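Local atomic coordinates of thioredoxin reductase (Clostridium acetobutylicum ATCC 824, PDB entry 6GNA), a protein that reduces thioredoxin as a ferredoxin-linked, FAD-containing flavoenzyme of a family that does not depend on pyridine nucleotides. Residues L54-I59 / Q65-E70; K107-M112 / Q274-N279; K121-F126 / V131-T136. All coordinates share one frame; numbering follows the deposited sequence. Where two conformers were deposited one is given.

Contact 1: L54-I59 / Q65-E70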
loop_
_atom_site.group_PDB
_atom_site.type_symbol
_atom_site.label_atom_id
_atom_site.label_comp_id
_atom_site.label_asym_id
_atom_site.label_seq_id
_atom_site.Cartn_x
_atom_site.Cartn_y
_atom_site.Cartn_z
ATOM N N LEU A 54 2.067 -5.046 -10.551
ATOM C CA LEU A 54 2.852 -6.275 -10.514
ATOM C C LEU A 54 1.979 -7.484 -10.829
ATOM O O LEU A 54 0.949 -7.720 -10.183
ATOM C CB LEU A 54 3.504 -6.431 -9.147
ATOM C CG LEU A 54 4.457 -7.630 -9.010
ATOM C CD1 LEU A 54 5.676 -7.535 -9.935
ATOM C CD2 LEU A 54 4.885 -7.793 -7.561
ATOM N N GLY A 55 2.412 -8.264 -11.808
ATOM C CA GLY A 55 1.669 -9.403 -12.297
ATOM C C GLY A 55 0.883 -9.164 -13.568
ATOM O O GLY A 55 0.436 -10.141 -14.188
ATOM N N PHE A 56 0.714 -7.912 -13.989
ATOM C CA PHE A 56 -0.055 -7.565 -15.186
ATOM C C PHE A 56 0.770 -6.737 -16.163
ATOM O O PHE A 56 0.300 -5.754 -16.728
ATOM C CB PHE A 56 -1.323 -6.791 -14.834
ATOM C CG PHE A 56 -2.420 -7.620 -14.224
ATOM C CD1 PHE A 56 -3.105 -8.563 -14.967
ATOM C CD2 PHE A 56 -2.795 -7.414 -12.917
ATOM C CE1 PHE A 56 -4.126 -9.296 -14.390
ATOM C CE2 PHE A 56 -3.807 -8.130 -12.343
ATOM C CZ PHE A 56 -4.472 -9.069 -13.068
ATOM N N TYR A 57 2.020 -7.101 -16.388
ATOM C CA TYR A 57 2.844 -6.324 -17.307
ATOM C C TYR A 57 2.178 -6.166 -18.668
ATOM O O TYR A 57 1.700 -7.141 -19.264
ATOM C CB TYR A 57 4.200 -7.001 -17.477
ATOM C CG TYR A 57 5.084 -6.301 -18.475
ATOM C CD1 TYR A 57 5.825 -5.196 -18.104
ATOM C CD2 TYR A 57 5.166 -6.736 -19.794
ATOM C CE1 TYR A 57 6.645 -4.544 -19.013
ATOM C CE2 TYR A 57 5.974 -6.089 -20.710
ATOM C CZ TYR A 57 6.707 -4.988 -20.312
ATOM O OH TYR A 57 7.507 -4.333 -21.217
ATOM N N GLY A 58 2.164 -4.927 -19.165
ATOM C CA GLY A 58 1.686 -4.645 -20.506
ATOM C C GLY A 58 0.187 -4.600 -20.654
ATOM O O GLY A 58 -0.313 -4.502 -21.786
ATOM N N ILE A 59 -0.555 -4.666 -19.552
ATOM C CA ILE A 59 -2.008 -4.648 -19.637
ATOM C C ILE A 59 -2.496 -3.251 -19.993
ATOM O O ILE A 59 -1.888 -2.235 -19.641
ATOM C CB ILE A 59 -2.599 -5.148 -18.304
ATOM C CG1 ILE A 59 -4.074 -5.487 -18.465
ATOM C CG2 ILE A 59 -2.404 -4.123 -17.179
ATOM C CD1 ILE A 59 -4.589 -6.322 -17.324
ATOM N N GLN A 65 -9.366 -2.913 -15.894
ATOM C CA GLN A 65 -10.710 -2.636 -15.408
ATOM C C GLN A 65 -11.577 -3.890 -15.474
ATOM O O GLN A 65 -12.342 -4.173 -14.546
ATOM C CB GLN A 65 -11.317 -1.501 -16.236
ATOM C CG GLN A 65 -12.730 -1.051 -15.810
ATOM C CD GLN A 65 -13.542 -0.436 -16.947
ATOM O OE1 GLN A 65 -13.113 -0.416 -18.105
ATOM N NE2 GLN A 65 -14.733 0.054 -16.620
ATOM N N GLU A 66 -11.491 -4.647 -16.573
ATOM C CA GLU A 66 -12.325 -5.836 -16.695
ATOM C C GLU A 66 -11.894 -6.913 -15.703
ATOM O O GLU A 66 -12.740 -7.605 -15.129
ATOM C CB GLU A 66 -12.269 -6.364 -18.127
ATOM C CG GLU A 66 -13.045 -7.660 -18.366
ATOM C CD GLU A 66 -14.532 -7.577 -18.075
ATOM O OE1 GLU A 66 -15.105 -6.468 -18.111
ATOM O OE2 GLU A 66 -15.134 -8.655 -17.835
ATOM N N LYS A 67 -10.590 -7.061 -15.479
ATOM C CA LYS A 67 -10.141 -8.007 -14.466
ATOM C C LYS A 67 -10.705 -7.628 -13.101
ATOM O O LYS A 67 -11.100 -8.504 -12.316
ATOM C CB LYS A 67 -8.610 -8.033 -14.405
ATOM C CG LYS A 67 -7.913 -8.393 -15.736
ATOM C CD LYS A 67 -7.740 -9.862 -15.893
ATOM C CE LYS A 67 -6.812 -10.195 -17.047
ATOM N NZ LYS A 67 -7.125 -11.549 -17.527
ATOM N N PHE A 68 -10.749 -6.323 -12.796
ATOM C CA PHE A 68 -11.271 -5.896 -11.502
ATOM C C PHE A 68 -12.776 -6.143 -11.422
ATOM O O PHE A 68 -13.292 -6.567 -10.378
ATOM C CB PHE A 68 -10.969 -4.403 -11.287
ATOM C CG PHE A 68 -9.504 -4.060 -11.013
ATOM C CD1 PHE A 68 -8.522 -5.025 -10.885
ATOM C CD2 PHE A 68 -9.136 -2.716 -10.834
ATOM C CE1 PHE A 68 -7.197 -4.667 -10.621
ATOM C CE2 PHE A 68 -7.821 -2.361 -10.580
ATOM C CZ PHE A 68 -6.852 -3.337 -10.470
ATOM N N LYS A 69 -13.485 -5.883 -12.519
ATOM C CA LYS A 69 -14.917 -6.145 -12.557
ATOM C C LYS A 69 -15.217 -7.627 -12.343
ATOM O O LYS A 69 -16.142 -7.985 -11.603
ATOM C CB LYS A 69 -15.483 -5.656 -13.886
ATOM C CG LYS A 69 -16.980 -5.793 -14.008
ATOM C CD LYS A 69 -17.720 -5.183 -12.835
ATOM C CE LYS A 69 -19.185 -4.940 -13.162
ATOM N NZ LYS A 69 -19.824 -6.122 -13.807
ATOM N N GLU A 70 -14.458 -8.504 -12.988
ATOM C CA GLU A 70 -14.736 -9.925 -12.829
ATOM C C GLU A 70 -14.432 -10.382 -11.410
ATOM O O GLU A 70 -15.150 -11.230 -10.866
ATOM C CB GLU A 70 -13.958 -10.713 -13.874
ATOM C CG GLU A 70 -14.473 -10.395 -15.266
ATOM C CD GLU A 70 -13.920 -11.296 -16.340
ATOM O OE1 GLU A 70 -13.447 -12.405 -16.016
ATOM O OE2 GLU A 70 -13.966 -10.880 -17.513
#
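F56 and K67 meet because in both side chains CG stands beside the backbone N and anti to the carbonyl carbon (chi1 -74° in F56), and because the lysine chain then bends at chi2 (-88°) and passes the phenyl ring at a slant. The setting is a type II beta turn, F56 to I59, in the loop that leads into helix 61-74, and the turn faces the side of that helix. Its own backbone bond runs from I59 N to F56 O at 3.1 Å, with G58 adopting positive phi (79°) at its third position. F56 and I59, the two ends of the turn, both direct their CB toward the helix, and K67 receives them. One ring atom does the touching for F56: CE1 lies 3.9 Å from K67 CE, and the neighbouring methylenes CD and CG of the lysine run past the same atom at nearly equal distance. I59 adds a lighter touch nearer the lysine's backbone, and both hydrophobic residues also pack on L64 of the same helix. The contact is thus purely apolar, the lysine serving through its aliphatic part while NZ continues past the ring corner and hydrogen-bonds a bound triethylene glycol, probably from the crystallisation liquor. The loop also forms part of the dimer interface: the F56 ring stacks on F56 of the second subunit, and the ring of Y57 meets H71 of that subunit edge-to-face. Within the chain, the methyl CD1 of I59 approaches CG of K67 to 4.2 Å.

Contact 2: K107-M112 / Q274-N279. With FAD (flavin-adenine dinucleotide), chain B.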
loop_
_atom_site.group_PDB
_atom_site.type_symbol
_atom_site.label_atom_id
_atom_site.label_comp_id
_atom_site.label_asym_id
_atom_site.label_seq_id
_atom_site.Cartn_x
_atom_site.Cartn_y
_atom_site.Cartn_z
ATOM N N LYS A 107 -18.661 1.949 10.001
ATOM C CA LYS A 107 -17.333 2.366 9.571
ATOM C C LYS A 107 -17.441 2.884 8.149
ATOM O O LYS A 107 -18.246 2.388 7.361
ATOM C CB LYS A 107 -16.328 1.199 9.578
ATOM C CG LYS A 107 -16.288 0.406 10.884
ATOM C CD LYS A 107 -15.738 1.231 12.021
ATOM C CE LYS A 107 -15.779 0.460 13.336
ATOM N NZ LYS A 107 -15.301 1.282 14.467
ATOM N N VAL A 108 -16.620 3.871 7.822
ATOM C CA VAL A 108 -16.577 4.444 6.481
ATOM C C VAL A 108 -15.143 4.367 5.979
ATOM O O VAL A 108 -14.205 4.634 6.738
ATOM C CB VAL A 108 -17.075 5.903 6.470
ATOM C CG1 VAL A 108 -16.760 6.588 5.160
ATOM C CG2 VAL A 108 -18.571 5.953 6.753
ATOM N N ILE A 109 -14.973 3.997 4.705
ATOM C CA ILE A 109 -13.671 4.035 4.038
ATOM C C ILE A 109 -13.790 5.009 2.868
ATOM O O ILE A 109 -14.506 4.745 1.901
ATOM C CB ILE A 109 -13.221 2.650 3.566
ATOM C CG1 ILE A 109 -13.114 1.683 4.755
ATOM C CG2 ILE A 109 -11.859 2.748 2.851
ATOM C CD1 ILE A 109 -12.838 0.249 4.360
ATOM N N LEU A 110 -13.102 6.133 2.967
ATOM C CA LEU A 110 -13.103 7.131 1.907
ATOM C C LEU A 110 -12.135 6.681 0.825
ATOM O O LEU A 110 -10.951 6.477 1.092
ATOM C CB LEU A 110 -12.649 8.472 2.489
ATOM C CG LEU A 110 -13.480 9.005 3.663
ATOM C CD1 LEU A 110 -12.907 10.283 4.202
ATOM C CD2 LEU A 110 -14.928 9.237 3.205
ATOM N N ALA A 111 -12.619 6.640 -0.401
ATOM C CA ALA A 111 -11.842 6.124 -1.525
ATOM C C ALA A 111 -12.206 6.882 -2.785
ATOM O O ALA A 111 -12.356 6.302 -3.865
ATOM C CB ALA A 111 -12.013 4.611 -1.688
ATOM N N MET A 112 -12.338 8.206 -2.658
ATOM C CA MET A 112 -12.925 9.019 -3.712
ATOM C C MET A 112 -11.954 9.370 -4.827
ATOM O O MET A 112 -12.372 10.001 -5.809
ATOM C CB MET A 112 -13.455 10.344 -3.141
ATOM C CG MET A 112 -14.604 10.232 -2.169
ATOM S SD MET A 112 -14.101 9.959 -0.487
ATOM C CE MET A 112 -13.277 11.515 -0.089
ATOM N N GLN A 274 -6.768 -2.213 1.174
ATOM C CA GLN A 274 -6.696 -3.429 1.965
ATOM C C GLN A 274 -6.480 -3.124 3.439
ATOM O O GLN A 274 -7.159 -3.684 4.304
ATOM C CB GLN A 274 -5.562 -4.302 1.443
ATOM C CG GLN A 274 -5.324 -5.490 2.293
ATOM C CD GLN A 274 -4.455 -6.469 1.586
ATOM O OE1 GLN A 274 -3.293 -6.188 1.283
ATOM N NE2 GLN A 274 -5.037 -7.622 1.238
ATOM N N VAL A 275 -5.509 -2.259 3.742
ATOM C CA VAL A 275 -5.203 -1.933 5.135
ATOM C C VAL A 275 -6.409 -1.303 5.822
ATOM O O VAL A 275 -6.755 -1.663 6.954
ATOM C CB VAL A 275 -3.965 -1.027 5.206
ATOM C CG1 VAL A 275 -3.741 -0.559 6.650
ATOM C CG2 VAL A 275 -2.737 -1.766 4.697
ATOM N N ALA A 276 -7.072 -0.376 5.139
ATOM C CA ALA A 276 -8.239 0.268 5.726
ATOM C C ALA A 276 -9.322 -0.749 6.056
ATOM O O ALA A 276 -9.909 -0.714 7.144
ATOM C CB ALA A 276 -8.782 1.319 4.758
ATOM N N ALA A 277 -9.637 -1.630 5.106
ATOM C CA ALA A 277 -10.711 -2.602 5.308
ATOM C C ALA A 277 -10.388 -3.584 6.432
ATOM O O ALA A 277 -11.253 -3.888 7.262
ATOM C CB ALA A 277 -10.952 -3.371 4.015
ATOM N N LEU A 278 -9.160 -4.116 6.465
ATOM C CA LEU A 278 -8.823 -5.088 7.500
ATOM C C LEU A 278 -8.833 -4.449 8.878
ATOM O O LEU A 278 -9.229 -5.091 9.856
ATOM C CB LEU A 278 -7.474 -5.738 7.193
ATOM C CG LEU A 278 -7.480 -6.607 5.935
ATOM C CD1 LEU A 278 -6.081 -7.169 5.684
ATOM C CD2 LEU A 278 -8.507 -7.742 6.018
ATOM N N ASN A 279 -8.441 -3.181 8.967
ATOM C CA ASN A 279 -8.504 -2.483 10.246
ATOM C C ASN A 279 -9.947 -2.200 10.633
ATOM O O ASN A 279 -10.334 -2.401 11.787
ATOM C CB ASN A 279 -7.668 -1.204 10.193
ATOM C CG ASN A 279 -6.224 -1.442 10.570
ATOM O OD1 ASN A 279 -5.941 -1.941 11.658
ATOM N ND2 ASN A 279 -5.301 -1.111 9.680
HETATM P PA FAD B . -10.016 6.624 -8.568
HETATM O O1A FAD B . -9.352 5.657 -9.516
HETATM O O2A FAD B . -10.185 8.065 -8.984
HETATM O O5B FAD B . -11.461 6.043 -8.173
HETATM C C5B FAD B . -12.464 6.909 -7.658
HETATM C C4B FAD B . -13.843 6.371 -8.008
HETATM O O4B FAD B . -14.757 6.670 -6.951
HETATM C C3B FAD B . -14.381 7.023 -9.270
HETATM O O3B FAD B . -15.008 6.051 -10.110
HETATM C C2B FAD B . -15.397 8.026 -8.774
HETATM O O2B FAD B . -16.483 8.198 -9.689
HETATM C C1B FAD B . -15.857 7.427 -7.456
HETATM N N9A FAD B . -16.243 8.489 -6.502
HETATM C C8A FAD B . -15.469 9.508 -6.085
HETATM N N7A FAD B . -16.148 10.292 -5.210
HETATM C C5A FAD B . -17.378 9.772 -5.064
HETATM C C6A FAD B . -18.596 10.101 -4.294
HETATM N N6A FAD B . -18.635 11.180 -3.478
HETATM N N1A FAD B . -19.664 9.289 -4.434
HETATM C C2A FAD B . -19.649 8.210 -5.239
HETATM N N3A FAD B . -18.575 7.856 -5.964
HETATM C C4A FAD B . -17.435 8.583 -5.920
HETATM N N1 FAD B . -1.239 4.618 -11.985
HETATM C C2 FAD B . -0.321 3.623 -12.060
HETATM O O2 FAD B . 0.086 3.105 -10.999
HETATM N N3 FAD B . 0.173 3.167 -13.225
HETATM C C4 FAD B . -0.215 3.672 -14.402
HETATM O O4 FAD B . 0.258 3.232 -15.472
HETATM C C4X FAD B . -1.216 4.764 -14.411
HETATM N N5 FAD B . -1.655 5.321 -15.559
HETATM C C5X FAD B . -2.569 6.315 -15.540
HETATM C C6 FAD B . -3.005 6.872 -16.736
HETATM C C7 FAD B . -3.945 7.895 -16.729
HETATM C C7M FAD B . -4.415 8.498 -18.026
HETATM C C8 FAD B . -4.488 8.396 -15.440
HETATM C C8M FAD B . -5.506 9.505 -15.428
HETATM C C9 FAD B . -4.055 7.841 -14.243
HETATM C C9A FAD B . -3.115 6.818 -14.247
HETATM N N10 FAD B . -2.662 6.259 -13.035
HETATM C C10 FAD B . -1.725 5.212 -13.095
HETATM C "C1'" FAD B . -3.187 6.722 -11.747
HETATM C "C2'" FAD B . -4.178 5.710 -11.198
HETATM O "O2'" FAD B . -5.274 5.611 -12.112
HETATM C "C3'" FAD B . -4.692 6.143 -9.831
HETATM O "O3'" FAD B . -3.606 6.210 -8.905
HETATM C "C4'" FAD B . -5.739 5.170 -9.312
HETATM O "O4'" FAD B . -6.832 5.105 -10.235
HETATM C "C5'" FAD B . -6.239 5.597 -7.938
HETATM O "O5'" FAD B . -7.468 4.929 -7.682
HETATM P P FAD B . -8.450 5.386 -6.499
HETATM O O1P FAD B . -9.427 4.265 -6.244
HETATM O O2P FAD B . -7.669 5.966 -5.347
HETATM O O3P FAD B . -9.236 6.633 -7.156
#
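I109 of strand 108-110 lies opposite A276 on helix 266-286, and their CA atoms are 6.8 Å apart, a close approach that the small alanine side chains permit. The isoleucine makes the contact with both of its branches. CG2, anti to the backbone N, rests on A276 CB at 3.9 Å, whereas CG1 stands beside that N (chi1 -59°) and extends through CD1 to the next residue of the helix. There the methyl CD1 reaches the backbone itself, 3.7 Å from A277 CA, with A277 CB a little farther away at 4.1 Å. Two consecutive alanines thus meet one branched side chain, and all three residues are buried. The strand belongs to the parallel five-stranded sheet of the FAD-binding, Rossmann-type domain, between strands 9-12 and 253-255, and helix 266-286 packs against it beside helix 16-25. S21 of helix 16-25 touches both I109 and A277, so the isoleucine sits where the two helices adjoin over the sheet. Beyond the end of the strand the chain enters the cofactor pocket. M112 lies by the adenine: with CG beside the backbone N (chi1 -65°), its CB and CG both come to 3.4 Å from FAD N7A, and M112 O is 3.1 Å from FAD C8A. A111 O approaches the adenosine ribose at FAD C5B, 3.8 Å away. On the helix, Q274 turns to other partners, with NE2 hydrogen-bonded to OD1 of N24, and OE1 to the backbone N of K268 in the second subunit.

Contact 3: K121-F126 / V131-T136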
loop_
_atom_site.group_PDB
_atom_site.type_symbol
_atom_site.label_atom_id
_atom_site.label_comp_id
_atom_site.label_asym_id
_atom_site.label_seq_id
_atom_site.Cartn_x
_atom_site.Cartn_y
_atom_site.Cartn_z
ATOM N N LYS A 121 -11.757 30.497 -10.320
ATOM C CA LYS A 121 -11.494 31.739 -9.612
ATOM C C LYS A 121 -12.788 32.228 -8.972
ATOM O O LYS A 121 -13.839 32.265 -9.621
ATOM C CB LYS A 121 -10.948 32.786 -10.583
ATOM C CG LYS A 121 -10.491 34.074 -9.913
ATOM C CD LYS A 121 -9.905 35.057 -10.919
ATOM C CE LYS A 121 -9.393 36.316 -10.225
ATOM N NZ LYS A 121 -8.860 37.328 -11.183
ATOM N N GLY A 122 -12.710 32.592 -7.690
ATOM C CA GLY A 122 -13.872 32.992 -6.922
ATOM C C GLY A 122 -14.601 31.851 -6.247
ATOM O O GLY A 122 -15.465 32.098 -5.398
ATOM N N GLU A 123 -14.281 30.607 -6.603
ATOM C CA GLU A 123 -14.962 29.457 -6.020
ATOM C C GLU A 123 -14.757 29.395 -4.509
ATOM O O GLU A 123 -15.724 29.299 -3.746
ATOM C CB GLU A 123 -14.443 28.184 -6.688
ATOM C CG GLU A 123 -15.190 26.913 -6.315
ATOM C CD GLU A 123 -14.608 25.689 -6.996
ATOM O OE1 GLU A 123 -14.282 24.700 -6.297
ATOM O OE2 GLU A 123 -14.452 25.728 -8.231
ATOM N N ASP A 124 -13.502 29.435 -4.053
ATOM C CA ASP A 124 -13.252 29.415 -2.615
ATOM C C ASP A 124 -13.769 30.683 -1.946
ATOM O O ASP A 124 -14.322 30.629 -0.840
ATOM C CB ASP A 124 -11.756 29.252 -2.338
ATOM C CG ASP A 124 -11.290 27.814 -2.472
ATOM O OD1 ASP A 124 -12.055 26.902 -2.099
ATOM O OD2 ASP A 124 -10.155 27.598 -2.948
ATOM N N LYS A 125 -13.602 31.834 -2.604
ATOM C CA LYS A 125 -13.988 33.106 -2.000
ATOM C C LYS A 125 -15.473 33.137 -1.645
ATOM O O LYS A 125 -15.853 33.663 -0.597
ATOM C CB LYS A 125 -13.618 34.253 -2.945
ATOM C CG LYS A 125 -14.155 35.630 -2.558
ATOM C CD LYS A 125 -13.875 36.659 -3.651
ATOM C CE LYS A 125 -12.390 36.987 -3.776
ATOM N NZ LYS A 125 -12.100 37.910 -4.912
ATOM N N PHE A 126 -16.333 32.574 -2.495
ATOM C CA PHE A 126 -17.772 32.671 -2.283
ATOM C C PHE A 126 -18.377 31.380 -1.748
ATOM O O PHE A 126 -19.601 31.229 -1.752
ATOM C CB PHE A 126 -18.485 33.125 -3.557
ATOM C CG PHE A 126 -18.202 34.550 -3.923
ATOM C CD1 PHE A 126 -18.871 35.580 -3.287
ATOM C CD2 PHE A 126 -17.261 34.862 -4.883
ATOM C CE1 PHE A 126 -18.602 36.898 -3.604
ATOM C CE2 PHE A 126 -16.986 36.173 -5.208
ATOM C CZ PHE A 126 -17.662 37.196 -4.568
ATOM N N VAL A 131 -21.676 29.878 -3.628
ATOM C CA VAL A 131 -21.006 28.735 -4.251
ATOM C C VAL A 131 -21.204 27.517 -3.369
ATOM O O VAL A 131 -21.042 27.584 -2.143
ATOM C CB VAL A 131 -19.505 29.016 -4.465
ATOM C CG1 VAL A 131 -18.750 27.733 -4.906
ATOM C CG2 VAL A 131 -19.323 30.146 -5.470
ATOM N N GLY A 132 -21.496 26.381 -3.995
ATOM C CA GLY A 132 -21.565 25.125 -3.278
ATOM C C GLY A 132 -21.212 23.964 -4.185
ATOM O O GLY A 132 -21.046 24.119 -5.397
ATOM N N TYR A 133 -21.116 22.785 -3.569
ATOM C CA TYR A 133 -20.725 21.561 -4.250
ATOM C C TYR A 133 -21.856 20.547 -4.358
ATOM O O TYR A 133 -21.630 19.427 -4.848
ATOM C CB TYR A 133 -19.527 20.947 -3.518
ATOM C CG TYR A 133 -18.331 21.860 -3.554
ATOM C CD1 TYR A 133 -17.679 22.122 -4.758
ATOM C CD2 TYR A 133 -17.866 22.480 -2.407
ATOM C CE1 TYR A 133 -16.580 22.970 -4.808
ATOM C CE2 TYR A 133 -16.766 23.332 -2.449
ATOM C CZ TYR A 133 -16.124 23.561 -3.652
ATOM O OH TYR A 133 -15.034 24.412 -3.689
ATOM N N CYS A 134 -23.045 20.884 -3.876
ATOM C CA CYS A 134 -24.206 20.015 -4.013
ATOM C C CYS A 134 -25.428 20.880 -4.294
ATOM O O CYS A 134 -25.930 21.566 -3.394
ATOM C CB CYS A 134 -24.417 19.211 -2.739
ATOM S SG CYS A 134 -25.744 18.018 -2.953
ATOM N N ALA A 135 -25.921 20.826 -5.529
ATOM C CA ALA A 135 -27.054 21.659 -5.910
ATOM C C ALA A 135 -28.349 21.155 -5.286
ATOM O O ALA A 135 -29.146 21.945 -4.766
ATOM C CB ALA A 135 -27.178 21.725 -7.431
ATOM N N THR A 136 -28.594 19.846 -5.343
ATOM C CA THR A 136 -29.834 19.311 -4.789
ATOM C C THR A 136 -29.907 19.527 -3.282
ATOM O O THR A 136 -30.996 19.750 -2.739
ATOM C CB THR A 136 -29.967 17.828 -5.136
ATOM O OG1 THR A 136 -28.830 17.112 -4.642
ATOM C CG2 THR A 136 -30.036 17.631 -6.638
#
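V131 and Y133 fit closely against the turn 122-126 through F126 and E123, whereas D124 approaches Y133 only distantly on the solvent side. At the tight end, CG2 of V131 presses on F126 CB at 3.6 Å, and CG1, anti to the backbone N (chi1 171°), comes as near to E123 O while also touching the CG methylene of that glutamate. The backbones are tied here as well: V131 N donates to F126 O over 3.1 Å, approaching from well above the carbonyl plane. A further bond from F126 N to G122 O closes the turn on itself. The F126 ring leads away from this junction, and I196 and V202 of neighbouring strands pack against both F126 and V131. The extended side chain of buried E123 crosses Y133 at about a right angle. Its carboxylate is turned 74° from the ring plane, and OE1 lies at the ring edge, where it accepts the phenol OH through its anti lone pair at 2.7 Å. E123 OE2 takes the backbone N of L120, so both carboxylate oxygens are engaged. Strand 131-132 is an outermost strand of the second parallel sheet in the chain, alongside strand 216-220, and the chain runs on from it to C134, which, just before helix 135-138, forms a disulfide with C137 within it; a cysteine pair of this CxxC kind is the redox centre of thioredoxin reductases of this type. On the loose side, beside the partly exposed Y133, exposed D124 brings its OD1 no nearer than 4.2 Å to Y133 OH.

Contact 1 comes first along the chain and is complete before strand 108-110 opens contact 2; contact 3 then falls between the halves of contact 2, whose helix 266-286 arrives last. Contacts 1 and 2 have centres 22 Å apart; both touch the second subunit and both belong to the part of the chain that holds the FAD. Contact 3 lies across the chain's centre from both, its centre 38 Å from contact 1 and 28 Å from contact 2, by the second parallel sheet and the disulfide. The chain leaves the first sheet at strand 108-110 and returns at 253-255, so the disulfide-bearing region is inserted into the FAD-binding part through two crossings, as in thioredoxin reductases of this type.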